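Local atomic coordinates of endoglucanase, glycoside hydrolase family 5 protein (Cytophaga hutchinsonii, PDB entry 5IHS), a protein that probably hydrolyses internal beta-1,4-glucosidic linkages of cellulose, acting as an endoglucanase built on a (beta/alpha)8 TIM barrel. Residues Q65-D70 and R85-V90; D70-L75 and V110-A115; K105-V110 and K145-I150; I153-Y158 and V184-N189. One frame throughout, in Å; residues are numbered along the deposited sequence.

Interaction 1: residues Q65-D70 and R85-V90; sequences QYYNSD and RAAMGV
Y67 reaches A86 and A87 with the end of its ring, and its hydroxyl makes the one hydrogen bond across the contact. The backbone N of A87 lies at the ring edge, near the ring plane, and donates to Y67 OH over 3.0 Å. The N-H...O angle of 132° shows a clearly bent bond. The same hydroxyl is hydrogen-bonded to the carbonyl oxygen of F58, so this buried oxygen both accepts and donates. Around the polar pair the packing is light: Y67 OH is 3.7 Å from A87 CB, and Y67 CE2 meets A86 CB at 4.0 Å. The small alanine methyls are consistent with the phenol coming so close to the strand backbone. With a phenylalanine here, the A87 N-H and the F58 carbonyl would probably be left without their shared partner.

Positioning starts at the backbone. Y67 is the centre of an inverse gamma turn, closed by a weak bond from N68 N to Y66 O (3.0 Å), and its CG lies anti to the carbonyl carbon (chi1 -80°), which carries the ring toward the strand. N68 then takes the N-cap position: its OD1 accepts from V71 N, while ND2 binds P300 O and, weakly, Q65 O at 2.9 Å.

The contact ties the lead-in of helix 69-77 to strand 83-89 within one beta-alpha-beta unit. V109 and K105 of helix 99-116 pack against Y67, and the A86 backbone is hydrogen-bonded to I121 and D123 of strand 119-125.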
loop_
_atom_site.group_PDB
_atom_site.type_symbol
_atom_site.label_atom_id
_atom_site.label_comp_id
_atom_site.label_asym_id
_atom_site.label_seq_id
_atom_site.Cartn_x
_atom_site.Cartn_y
_atom_site.Cartn_z
ATOM N N GLN A 65 16.477 -1.433 7.532
ATOM C CA GLN A 65 16.812 -2.612 8.320
ATOM C C GLN A 65 15.641 -3.582 8.446
ATOM O O GLN A 65 15.870 -4.752 8.763
ATOM C CB GLN A 65 17.350 -2.232 9.713
ATOM C CG GLN A 65 16.359 -1.572 10.663
ATOM C CD GLN A 65 16.319 -0.054 10.542
ATOM O OE1 GLN A 65 16.488 0.503 9.456
ATOM N NE2 GLN A 65 16.072 0.623 11.662
ATOM N N TYR A 66 14.407 -3.133 8.218
ATOM C CA TYR A 66 13.227 -3.994 8.311
ATOM C C TYR A 66 12.833 -4.616 6.975
ATOM O O TYR A 66 11.865 -5.386 6.927
ATOM C CB TYR A 66 12.033 -3.228 8.914
ATOM C CG TYR A 66 12.292 -2.784 10.336
ATOM C CD1 TYR A 66 12.304 -3.695 11.385
ATOM C CD2 TYR A 66 12.547 -1.456 10.631
ATOM C CE1 TYR A 66 12.555 -3.292 12.687
ATOM C CE2 TYR A 66 12.813 -1.044 11.930
ATOM C CZ TYR A 66 12.811 -1.961 12.956
ATOM O OH TYR A 66 13.087 -1.530 14.246
ATOM N N TYR A 67 13.562 -4.303 5.898
ATOM C CA TYR A 67 13.252 -4.816 4.556
ATOM C C TYR A 67 13.906 -6.190 4.388
ATOM O O TYR A 67 14.898 -6.364 3.679
ATOM C CB TYR A 67 13.725 -3.839 3.475
ATOM C CG TYR A 67 12.789 -2.677 3.255
ATOM C CD1 TYR A 67 12.564 -1.730 4.256
ATOM C CD2 TYR A 67 12.124 -2.521 2.044
ATOM C CE1 TYR A 67 11.680 -0.685 4.057
ATOM C CE2 TYR A 67 11.244 -1.471 1.841
ATOM C CZ TYR A 67 11.018 -0.561 2.848
ATOM O OH TYR A 67 10.120 0.449 2.617
ATOM N N ASN A 68 13.336 -7.190 5.062
ATOM C CA ASN A 68 13.972 -8.499 5.080
ATOM C C ASN A 68 12.931 -9.601 5.245
ATOM O O ASN A 68 11.772 -9.367 5.609
ATOM C CB ASN A 68 15.075 -8.580 6.148
ATOM C CG ASN A 68 14.528 -8.513 7.550
ATOM O OD1 ASN A 68 13.821 -9.428 7.983
ATOM N ND2 ASN A 68 14.846 -7.443 8.278
ATOM N N SER A 69 13.370 -10.824 4.945
ATOM C CA SER A 69 12.449 -11.954 4.929
ATOM C C SER A 69 11.977 -12.347 6.323
ATOM O O SER A 69 10.879 -12.904 6.458
ATOM C CB SER A 69 13.074 -13.147 4.204
ATOM O OG SER A 69 14.298 -13.515 4.774
ATOM N N ASP A 70 12.782 -12.104 7.363
ATOM C CA ASP A 70 12.328 -12.412 8.721
ATOM C C ASP A 70 11.132 -11.551 9.107
ATOM O O ASP A 70 10.162 -12.050 9.688
ATOM C CB ASP A 70 13.470 -12.222 9.721
ATOM C CG ASP A 70 14.594 -13.220 9.526
ATOM O OD1 ASP A 70 14.322 -14.399 9.214
ATOM O OD2 ASP A 70 15.767 -12.831 9.700
ATOM N N ARG A 85 3.618 -3.760 2.129
ATOM C CA ARG A 85 3.961 -2.669 1.215
ATOM C C ARG A 85 5.411 -2.251 1.403
ATOM O O ARG A 85 5.838 -1.924 2.515
ATOM C CB ARG A 85 3.013 -1.493 1.433
ATOM C CG ARG A 85 3.310 -0.210 0.664
ATOM C CD ARG A 85 2.185 0.745 0.926
ATOM N NE ARG A 85 2.164 2.020 0.218
ATOM C CZ ARG A 85 2.352 3.223 0.766
ATOM N NH1 ARG A 85 2.814 3.380 2.002
ATOM N NH2 ARG A 85 2.075 4.292 0.036
ATOM N N ALA A 86 6.163 -2.267 0.303
ATOM C CA ALA A 86 7.557 -1.835 0.259
ATOM C C ALA A 86 7.568 -0.388 -0.225
ATOM O O ALA A 86 7.283 -0.124 -1.396
ATOM C CB ALA A 86 8.357 -2.737 -0.679
ATOM N N ALA A 87 7.882 0.545 0.681
ATOM C CA ALA A 87 7.798 1.987 0.429
ATOM C C ALA A 87 9.176 2.487 0.005
ATOM O O ALA A 87 9.964 2.972 0.823
ATOM C CB ALA A 87 7.289 2.711 1.673
ATOM N N MET A 88 9.461 2.390 -1.291
ATOM C CA MET A 88 10.779 2.740 -1.803
ATOM C C MET A 88 10.900 4.256 -1.928
ATOM O O MET A 88 10.252 4.882 -2.773
ATOM C CB MET A 88 11.024 2.090 -3.159
ATOM C CG MET A 88 12.479 2.240 -3.573
ATOM S SD MET A 88 12.904 1.655 -5.216
ATOM C CE MET A 88 11.979 2.816 -6.215
ATOM N N GLY A 89 11.745 4.858 -1.094
ATOM C CA GLY A 89 11.976 6.287 -1.211
ATOM C C GLY A 89 12.622 6.622 -2.544
ATOM O O GLY A 89 13.461 5.880 -3.051
ATOM N N VAL A 90 12.206 7.745 -3.119
ATOM C CA VAL A 90 12.630 8.163 -4.451
ATOM C C VAL A 90 13.536 9.397 -4.372
ATOM O O VAL A 90 14.693 9.351 -4.793
ATOM C CB VAL A 90 11.403 8.392 -5.363
ATOM C CG1 VAL A 90 11.807 8.912 -6.720
ATOM C CG2 VAL A 90 10.618 7.097 -5.490
#

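Interaction 2: residues D70-L75 and V110-A115; sequences DVVKWL and VNAAIA
V72 and A112 form a small apolar helix-to-helix contact in the outer layer of the TIM barrel, where helices 69-77 and 99-116 lie side by side around the parallel strands. No hydrogen bond crosses between the two segments. Both chains are regular here, as the bonds W74 N to D70 O (3.0 Å) and I114 N to V110 O (2.9 Å) attest, and the contact is one of van der Waals packing.

The evidence for close approach is the backbone: the CA atoms of V72 and A112 are 6.3 Å apart, a spacing that suits the single methyl of A112. Both residues point their CB toward the partner helix and both are buried. The valine straddles that methyl: CG1 and CG2 each lie 3.9 Å from A112 CB, one branch on each flank of the 3.8 Å approach between V72 CB and A112 CB. A112 CB also touches S69 at the first turn of helix 69-77, which places it against two residues of that helix.

V109, one turn earlier on helix 99-116, packs against V72 as well. A113 meets V120 of strand 119-125, linking the helix pair to the barrel wall. Of the two valine branches, CG1 stands anti to its own backbone nitrogen (chi1 172°) and also meets the helix backbone, coming within 3.9 Å of A113 N in a purely van der Waals approach.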
loop_
_atom_site.group_PDB
_atom_site.type_symbol
_atom_site.label_atom_id
_atom_site.label_comp_id
_atom_site.label_asym_id
_atom_site.label_seq_id
_atom_site.Cartn_x
_atom_site.Cartn_y
_atom_site.Cartn_z
ATOM N N ASP A 70 12.782 -12.104 7.363
ATOM C CA ASP A 70 12.328 -12.412 8.721
ATOM C C ASP A 70 11.132 -11.551 9.107
ATOM O O ASP A 70 10.162 -12.050 9.688
ATOM C CB ASP A 70 13.470 -12.222 9.721
ATOM C CG ASP A 70 14.594 -13.220 9.526
ATOM O OD1 ASP A 70 14.322 -14.399 9.214
ATOM O OD2 ASP A 70 15.767 -12.831 9.700
ATOM N N VAL A 71 11.181 -10.258 8.785
ATOM C CA VAL A 71 10.046 -9.372 9.030
ATOM C C VAL A 71 8.823 -9.831 8.244
ATOM O O VAL A 71 7.715 -9.881 8.781
ATOM C CB VAL A 71 10.431 -7.911 8.731
ATOM C CG1 VAL A 71 9.207 -7.002 8.636
ATOM C CG2 VAL A 71 11.389 -7.409 9.804
ATOM N N VAL A 72 8.987 -10.134 6.955
ATOM C CA VAL A 72 7.822 -10.534 6.165
ATOM C C VAL A 72 7.188 -11.799 6.741
ATOM O O VAL A 72 5.959 -11.894 6.859
ATOM C CB VAL A 72 8.191 -10.681 4.679
ATOM C CG1 VAL A 72 7.033 -11.273 3.892
ATOM C CG2 VAL A 72 8.587 -9.321 4.092
ATOM N N LYS A 73 8.007 -12.788 7.110
ATOM C CA LYS A 73 7.464 -14.017 7.688
ATOM C C LYS A 73 6.717 -13.735 8.985
ATOM O O LYS A 73 5.637 -14.289 9.220
ATOM C CB LYS A 73 8.579 -15.031 7.928
ATOM C CG LYS A 73 8.050 -16.376 8.391
ATOM C CD LYS A 73 9.147 -17.402 8.540
ATOM C CE LYS A 73 8.583 -18.725 9.017
ATOM N NZ LYS A 73 9.679 -19.684 9.263
ATOM N N TRP A 74 7.283 -12.881 9.843
ATOM C CA TRP A 74 6.648 -12.544 11.108
ATOM C C TRP A 74 5.350 -11.783 10.880
ATOM O O TRP A 74 4.355 -12.005 11.585
ATOM C CB TRP A 74 7.629 -11.737 11.976
ATOM C CG TRP A 74 7.111 -11.452 13.346
ATOM C CD1 TRP A 74 6.659 -10.262 13.818
ATOM C CD2 TRP A 74 6.953 -12.393 14.420
ATOM N NE1 TRP A 74 6.241 -10.393 15.120
ATOM C CE2 TRP A 74 6.405 -11.693 15.513
ATOM C CE3 TRP A 74 7.228 -13.759 14.564
ATOM C CZ2 TRP A 74 6.130 -12.303 16.733
ATOM C CZ3 TRP A 74 6.954 -14.363 15.784
ATOM C CH2 TRP A 74 6.412 -13.639 16.844
ATOM N N LEU A 75 5.337 -10.872 9.908
ATOM C CA LEU A 75 4.097 -10.166 9.591
ATOM C C LEU A 75 3.005 -11.132 9.140
ATOM O O LEU A 75 1.837 -10.956 9.491
ATOM C CB LEU A 75 4.345 -9.088 8.536
ATOM C CG LEU A 75 5.152 -7.883 9.021
ATOM C CD1 LEU A 75 5.456 -6.968 7.850
ATOM C CD2 LEU A 75 4.409 -7.125 10.112
ATOM N N VAL A 110 9.741 -8.237 -1.865
ATOM C CA VAL A 110 8.941 -8.935 -2.871
ATOM C C VAL A 110 9.257 -10.423 -2.868
ATOM O O VAL A 110 8.348 -11.266 -2.874
ATOM C CB VAL A 110 9.161 -8.314 -4.265
ATOM C CG1 VAL A 110 8.501 -9.166 -5.346
ATOM C CG2 VAL A 110 8.636 -6.885 -4.302
ATOM N N ASN A 111 10.550 -10.764 -2.870
ATOM C CA ASN A 111 10.946 -12.167 -2.899
ATOM C C ASN A 111 10.404 -12.906 -1.685
ATOM O O ASN A 111 9.968 -14.062 -1.784
ATOM C CB ASN A 111 12.471 -12.275 -2.954
ATOM C CG ASN A 111 13.040 -11.922 -4.320
ATOM O OD1 ASN A 111 12.305 -11.770 -5.292
ATOM N ND2 ASN A 111 14.365 -11.818 -4.402
ATOM N N ALA A 112 10.442 -12.261 -0.521
ATOM C CA ALA A 112 9.933 -12.891 0.689
ATOM C C ALA A 112 8.425 -13.065 0.626
ATOM O O ALA A 112 7.898 -14.093 1.054
ATOM C CB ALA A 112 10.313 -12.062 1.912
ATOM N N ALA A 113 7.702 -12.062 0.120
ATOM C CA ALA A 113 6.257 -12.209 -0.029
ATOM C C ALA A 113 5.915 -13.370 -0.952
ATOM O O ALA A 113 4.956 -14.114 -0.700
ATOM C CB ALA A 113 5.648 -10.911 -0.555
ATOM N N ILE A 114 6.679 -13.534 -2.035
ATOM C CA ILE A 114 6.463 -14.665 -2.935
ATOM C C ILE A 114 6.731 -15.981 -2.204
ATOM O O ILE A 114 5.938 -16.929 -2.280
ATOM C CB ILE A 114 7.313 -14.505 -4.214
ATOM C CG1 ILE A 114 6.833 -13.296 -5.028
ATOM C CG2 ILE A 114 7.269 -15.766 -5.065
ATOM C CD1 ILE A 114 7.818 -12.836 -6.110
ATOM N N ALA A 115 7.839 -16.048 -1.465
ATOM C CA ALA A 115 8.170 -17.269 -0.740
ATOM C C ALA A 115 7.116 -17.601 0.310
ATOM O O ALA A 115 6.828 -18.779 0.561
ATOM C CB ALA A 115 9.548 -17.137 -0.097
#

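Interaction 3: residues K105-V110 and K145-I150; sequences KVMEVV and KKYGNI
Y147 lays its ring against V110 and touches M107 with its hydroxyl, and its side chain buries the largest share of this contact. From CB, the ring leaves with CG anti to the carbonyl carbon (chi1 -63°), which aims it at helix 99-116. Over one face stands V110 CG1, 3.7 Å from the ring centroid and only 13° off the normal, a CH-pi contact centred on the ring; the nearest ring atom, CE1, is 3.6 Å away. The opposite face carries K146 CG, 3.7 Å above the plane, and the aromatic is thus sandwiched between two aliphatic groups. Farther out, CE2 meets M107 CG at the ring edge (4.2 Å). At the tip, Y147 OH packs 3.5 Å from M107 CB, is hydrogen-bonded to N111 OD1, and receives a weak bond from K146 NZ. That ammonium also comes within 3.5 Å of M107 SD, where the extended lysine and the methionine cross at about a right angle near the exposed side.

The C-terminal end of helix 133-147 is thereby fastened to helix 99-116. Beneath them V110 packs on V120 and I122 of strand 119-125, and both V110 and Y147 touch I153 of strand 153-156.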
loop_
_atom_site.group_PDB
_atom_site.type_symbol
_atom_site.label_atom_id
_atom_site.label_comp_id
_atom_site.label_asym_id
_atom_site.label_seq_id
_atom_site.Cartn_x
_atom_site.Cartn_y
_atom_site.Cartn_z
ATOM N N LYS A 105 16.406 -3.544 -1.691
ATOM C CA LYS A 105 15.537 -3.666 -0.522
ATOM C C LYS A 105 14.123 -4.037 -0.937
ATOM O O LYS A 105 13.473 -4.874 -0.293
ATOM C CB LYS A 105 15.513 -2.351 0.257
ATOM C CG LYS A 105 16.819 -1.970 0.900
ATOM C CD LYS A 105 16.761 -0.538 1.407
ATOM C CE LYS A 105 18.085 -0.077 1.959
ATOM N NZ LYS A 105 18.057 1.371 2.210
ATOM N N VAL A 106 13.609 -3.390 -1.986
ATOM C CA VAL A 106 12.283 -3.732 -2.498
ATOM C C VAL A 106 12.236 -5.195 -2.916
ATOM O O VAL A 106 11.303 -5.928 -2.565
ATOM C CB VAL A 106 11.901 -2.803 -3.664
ATOM C CG1 VAL A 106 10.626 -3.279 -4.349
ATOM C CG2 VAL A 106 11.755 -1.376 -3.196
ATOM N N MET A 107 13.228 -5.631 -3.693
ATOM C CA MET A 107 13.215 -6.998 -4.196
ATOM C C MET A 107 13.325 -8.016 -3.071
ATOM O O MET A 107 12.747 -9.103 -3.166
ATOM C CB MET A 107 14.321 -7.196 -5.226
ATOM C CG MET A 107 14.058 -6.434 -6.515
ATOM S SD MET A 107 15.178 -6.826 -7.853
ATOM C CE MET A 107 16.727 -6.290 -7.150
ATOM N N GLU A 108 14.050 -7.698 -2.002
ATOM C CA GLU A 108 14.111 -8.629 -0.885
ATOM C C GLU A 108 12.726 -8.833 -0.283
ATOM O O GLU A 108 12.341 -9.962 0.043
ATOM C CB GLU A 108 15.109 -8.128 0.151
ATOM C CG GLU A 108 15.354 -9.112 1.288
ATOM C CD GLU A 108 16.058 -10.424 0.854
ATOM O OE1 GLU A 108 16.519 -10.513 -0.301
ATOM O OE2 GLU A 108 16.142 -11.370 1.679
ATOM N N VAL A 109 11.952 -7.755 -0.145
ATOM C CA VAL A 109 10.602 -7.866 0.395
ATOM C C VAL A 109 9.680 -8.591 -0.581
ATOM O O VAL A 109 8.892 -9.452 -0.180
ATOM C CB VAL A 109 10.085 -6.475 0.803
ATOM C CG1 VAL A 109 8.607 -6.516 1.166
ATOM C CG2 VAL A 109 10.926 -5.950 1.976
ATOM N N VAL A 110 9.741 -8.237 -1.865
ATOM C CA VAL A 110 8.941 -8.935 -2.871
ATOM C C VAL A 110 9.257 -10.423 -2.868
ATOM O O VAL A 110 8.348 -11.266 -2.874
ATOM C CB VAL A 110 9.161 -8.314 -4.265
ATOM C CG1 VAL A 110 8.501 -9.166 -5.346
ATOM C CG2 VAL A 110 8.636 -6.885 -4.302
ATOM N N LYS A 145 9.378 -6.703 -15.716
ATOM C CA LYS A 145 10.067 -7.751 -16.466
ATOM C C LYS A 145 10.429 -8.917 -15.555
ATOM O O LYS A 145 10.319 -10.084 -15.949
ATOM C CB LYS A 145 11.308 -7.183 -17.153
ATOM C CG LYS A 145 11.996 -8.192 -18.080
ATOM C CD LYS A 145 13.133 -7.572 -18.891
ATOM C CE LYS A 145 13.728 -8.585 -19.867
ATOM N NZ LYS A 145 14.857 -8.045 -20.684
ATOM N N LYS A 146 10.865 -8.625 -14.335
ATOM C CA LYS A 146 11.288 -9.692 -13.436
ATOM C C LYS A 146 10.102 -10.435 -12.836
ATOM O O LYS A 146 10.122 -11.668 -12.745
ATOM C CB LYS A 146 12.163 -9.119 -12.325
ATOM C CG LYS A 146 12.655 -10.185 -11.345
ATOM C CD LYS A 146 13.775 -9.679 -10.458
ATOM C CE LYS A 146 14.363 -10.791 -9.579
ATOM N NZ LYS A 146 15.255 -10.240 -8.535
ATOM N N TYR A 147 9.069 -9.710 -12.414
ATOM C CA TYR A 147 7.996 -10.293 -11.621
ATOM C C TYR A 147 6.667 -10.374 -12.365
ATOM O O TYR A 147 5.656 -10.745 -11.760
ATOM C CB TYR A 147 7.833 -9.491 -10.330
ATOM C CG TYR A 147 9.051 -9.518 -9.427
ATOM C CD1 TYR A 147 9.416 -10.677 -8.768
ATOM C CD2 TYR A 147 9.828 -8.389 -9.228
ATOM C CE1 TYR A 147 10.517 -10.710 -7.924
ATOM C CE2 TYR A 147 10.928 -8.409 -8.393
ATOM C CZ TYR A 147 11.276 -9.575 -7.745
ATOM O OH TYR A 147 12.386 -9.578 -6.912
ATOM N N GLY A 148 6.649 -10.061 -13.664
ATOM C CA GLY A 148 5.395 -9.866 -14.370
ATOM C C GLY A 148 4.461 -11.057 -14.372
ATOM O O GLY A 148 3.240 -10.886 -14.427
ATOM N N ASN A 149 4.994 -12.273 -14.335
ATOM C CA ASN A 149 4.146 -13.461 -14.396
ATOM C C ASN A 149 3.666 -13.959 -13.024
ATOM O O ASN A 149 3.237 -15.116 -12.921
ATOM C CB ASN A 149 4.876 -14.594 -15.127
ATOM C CG ASN A 149 3.923 -15.628 -15.717
ATOM O OD1 ASN A 149 2.769 -15.322 -16.030
ATOM N ND2 ASN A 149 4.406 -16.861 -15.877
ATOM N N ILE A 150 3.677 -13.130 -11.986
ATOM C CA ILE A 150 3.580 -13.598 -10.610
ATOM C C ILE A 150 2.384 -12.945 -9.936
ATOM O O ILE A 150 2.274 -11.716 -9.934
ATOM C CB ILE A 150 4.885 -13.329 -9.840
ATOM C CG1 ILE A 150 6.006 -14.069 -10.584
ATOM C CG2 ILE A 150 4.772 -13.794 -8.412
ATOM C CD1 ILE A 150 7.359 -13.855 -10.047
#

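Interaction 4: residues I153-Y158 and V184-N189; sequences IIYEVY and VYDTTN
An Asx motif at D186, in the turn that follows helix 167-185, receives the hydroxyl of Y155 from strand 153-156. Y155 OH donates to D186 OD2 over 2.6 Å, a short bond. The oxygen lies at the ring edge, in the ring plane, while the carboxylate is turned 76° from the ring and is met on its anti side, somewhat out of the carboxylate plane. On the syn side the same OD2 accepts from N189 ND2 at 2.8 Å. The other oxygen closes the Asx motif, taking the backbone N-H of N189 at 3.0 Å and 161°, nearly straight. Three donors thus grip one buried carboxylate, an environment likely to favour its ionised form. D186 reaches them because its CG stands anti to the backbone nitrogen (chi1 -174°). Exchanged for an alanine, this residue would probably leave the Y155 hydroxyl and two N-H groups of N189 short of an acceptor, and the turn less firmly held.

N189 itself packs on the strand: its CB is 3.4 Å from I153 O and 4.1 Å from Y155 CE2, and its ND2 has a second acceptor in I150 O. I153 CG2 sits over one face of the Y155 ring near its rim, 3.5 Å above the plane. F140 and A144 of helix 133-147 and I182 of helix 167-185 also pack against this tyrosine.

Strand 153-156, helix 167-185 and strand 191-193 form a beta-alpha-beta unit; the contact pins the helix-to-strand return turn onto the outside of the first strand, one repeating step of a TIM barrel.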
loop_
_atom_site.group_PDB
_atom_site.type_symbol
_atom_site.label_atom_id
_atom_site.label_comp_id
_atom_site.label_asym_id
_atom_site.label_seq_id
_atom_site.Cartn_x
_atom_site.Cartn_y
_atom_site.Cartn_z
ATOM N N ILE A 153 2.038 -9.653 -7.033
ATOM C CA ILE A 153 2.517 -8.285 -7.239
ATOM C C ILE A 153 1.361 -7.312 -7.431
ATOM O O ILE A 153 0.484 -7.532 -8.272
ATOM C CB ILE A 153 3.429 -8.223 -8.474
ATOM C CG1 ILE A 153 4.509 -9.321 -8.471
ATOM C CG2 ILE A 153 3.991 -6.807 -8.648
ATOM C CD1 ILE A 153 5.475 -9.225 -7.344
ATOM N N ILE A 154 1.433 -6.189 -6.717
ATOM C CA ILE A 154 0.605 -5.002 -6.919
ATOM C C ILE A 154 1.564 -3.823 -7.075
ATOM O O ILE A 154 2.493 -3.671 -6.276
ATOM C CB ILE A 154 -0.327 -4.777 -5.706
ATOM C CG1 ILE A 154 -1.252 -5.986 -5.500
ATOM C CG2 ILE A 154 -1.124 -3.484 -5.862
ATOM C CD1 ILE A 154 -1.897 -6.025 -4.128
ATOM N N TYR A 155 1.373 -3.010 -8.117
ATOM C CA TYR A 155 2.233 -1.857 -8.356
ATOM C C TYR A 155 1.557 -0.586 -7.857
ATOM O O TYR A 155 0.359 -0.397 -8.066
ATOM C CB TYR A 155 2.530 -1.692 -9.845
ATOM C CG TYR A 155 3.130 -2.907 -10.503
ATOM C CD1 TYR A 155 4.498 -3.121 -10.502
ATOM C CD2 TYR A 155 2.330 -3.838 -11.139
ATOM C CE1 TYR A 155 5.049 -4.233 -11.118
ATOM C CE2 TYR A 155 2.871 -4.953 -11.763
ATOM C CZ TYR A 155 4.228 -5.144 -11.750
ATOM O OH TYR A 155 4.799 -6.248 -12.346
ATOM N N GLU A 156 2.329 0.311 -7.237
ATOM C CA GLU A 156 1.833 1.604 -6.761
ATOM C C GLU A 156 2.788 2.667 -7.303
ATOM O O GLU A 156 3.907 2.838 -6.816
ATOM C CB GLU A 156 1.716 1.603 -5.239
ATOM C CG GLU A 156 1.293 2.948 -4.671
ATOM C CD GLU A 156 1.148 2.960 -3.162
ATOM O OE1 GLU A 156 1.510 1.963 -2.497
ATOM O OE2 GLU A 156 0.645 3.995 -2.634
ATOM N N VAL A 157 2.350 3.369 -8.356
ATOM C CA VAL A 157 3.281 4.142 -9.184
ATOM C C VAL A 157 3.586 5.548 -8.686
ATOM O O VAL A 157 4.543 6.162 -9.175
ATOM C CB VAL A 157 2.810 4.199 -10.651
ATOM C CG1 VAL A 157 2.748 2.790 -11.240
ATOM C CG2 VAL A 157 1.473 4.917 -10.796
ATOM N N TYR A 158 2.824 6.072 -7.729
ATOM C CA TYR A 158 3.031 7.457 -7.280
ATOM C C TYR A 158 2.357 7.615 -5.908
ATOM O O TYR A 158 1.196 8.014 -5.833
ATOM C CB TYR A 158 2.445 8.430 -8.296
ATOM C CG TYR A 158 2.795 9.899 -8.128
ATOM C CD1 TYR A 158 3.326 10.398 -6.946
ATOM C CD2 TYR A 158 2.582 10.789 -9.176
ATOM C CE1 TYR A 158 3.624 11.746 -6.814
ATOM C CE2 TYR A 158 2.878 12.131 -9.054
ATOM C CZ TYR A 158 3.398 12.605 -7.869
ATOM O OH TYR A 158 3.705 13.935 -7.693
ATOM N N VAL A 184 3.913 -3.883 -20.848
ATOM C CA VAL A 184 4.750 -4.640 -21.783
ATOM C C VAL A 184 5.000 -6.038 -21.244
ATOM O O VAL A 184 5.021 -7.018 -21.997
ATOM C CB VAL A 184 6.087 -3.906 -22.031
ATOM C CG1 VAL A 184 7.057 -4.770 -22.834
ATOM C CG2 VAL A 184 5.868 -2.580 -22.729
ATOM N N TYR A 185 5.231 -6.147 -19.932
ATOM C CA TYR A 185 5.687 -7.376 -19.301
ATOM C C TYR A 185 4.687 -7.990 -18.338
ATOM O O TYR A 185 4.806 -9.177 -18.031
ATOM C CB TYR A 185 6.981 -7.119 -18.511
ATOM C CG TYR A 185 8.132 -6.683 -19.368
ATOM C CD1 TYR A 185 8.763 -7.585 -20.208
ATOM C CD2 TYR A 185 8.601 -5.379 -19.335
ATOM C CE1 TYR A 185 9.815 -7.202 -21.009
ATOM C CE2 TYR A 185 9.662 -4.980 -20.141
ATOM C CZ TYR A 185 10.264 -5.899 -20.971
ATOM O OH TYR A 185 11.319 -5.534 -21.780
ATOM N N ASP A 186 3.749 -7.216 -17.814
ATOM C CA ASP A 186 2.820 -7.694 -16.794
ATOM C C ASP A 186 1.436 -7.258 -17.244
ATOM O O ASP A 186 1.061 -6.093 -17.087
ATOM C CB ASP A 186 3.165 -7.122 -15.431
ATOM C CG ASP A 186 2.322 -7.716 -14.328
ATOM O OD1 ASP A 186 1.152 -8.083 -14.602
ATOM O OD2 ASP A 186 2.837 -7.817 -13.184
ATOM N N THR A 187 0.684 -8.189 -17.822
ATOM C CA THR A 187 -0.521 -7.786 -18.532
ATOM C C THR A 187 -1.697 -7.503 -17.609
ATOM O O THR A 187 -2.552 -6.685 -17.967
ATOM C CB THR A 187 -0.906 -8.822 -19.588
ATOM O OG1 THR A 187 -1.214 -10.068 -18.958
ATOM C CG2 THR A 187 0.235 -9.038 -20.549
ATOM N N THR A 188 -1.783 -8.142 -16.432
ATOM C CA THR A 188 -2.998 -8.006 -15.625
ATOM C C THR A 188 -2.835 -7.636 -14.158
ATOM O O THR A 188 -3.851 -7.309 -13.536
ATOM C CB THR A 188 -3.860 -9.276 -15.681
ATOM O OG1 THR A 188 -3.160 -10.363 -15.068
ATOM C CG2 THR A 188 -4.226 -9.626 -17.115
ATOM N N ASN A 189 -1.641 -7.673 -13.569
ATOM C CA ASN A 189 -1.584 -7.357 -12.145
ATOM C C ASN A 189 -2.032 -5.914 -11.901
ATOM O O ASN A 189 -1.894 -5.032 -12.755
ATOM C CB ASN A 189 -0.191 -7.609 -11.581
ATOM C CG ASN A 189 0.095 -9.092 -11.375
ATOM O OD1 ASN A 189 -0.816 -9.895 -11.088
ATOM N ND2 ASN A 189 1.358 -9.467 -11.510
#

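In interactions 1, 2 and 4 every residue that touches across is buried, whereas interaction 3 runs from a buried ring to the exposed K146. Helix 69-77 serves interactions 1 and 2, and helix 99-116 serves 2 and 3; the segments of 2 and 3 on it share V110, which makes its contact in 3. Chemistry follows place: the two contacts inside beta-alpha-beta units, 1 and 4, each end in a tyrosine hydroxyl, bound to strand backbone in one and to a carboxylate in the other, while the helix-to-helix contacts 2 and 3 are mainly apolar. Hydrogen bonds also connect 2 with 3 and 3 with 4, and, across the barrel strands, a salt bridge from R85 to E156 joins 1 and 4.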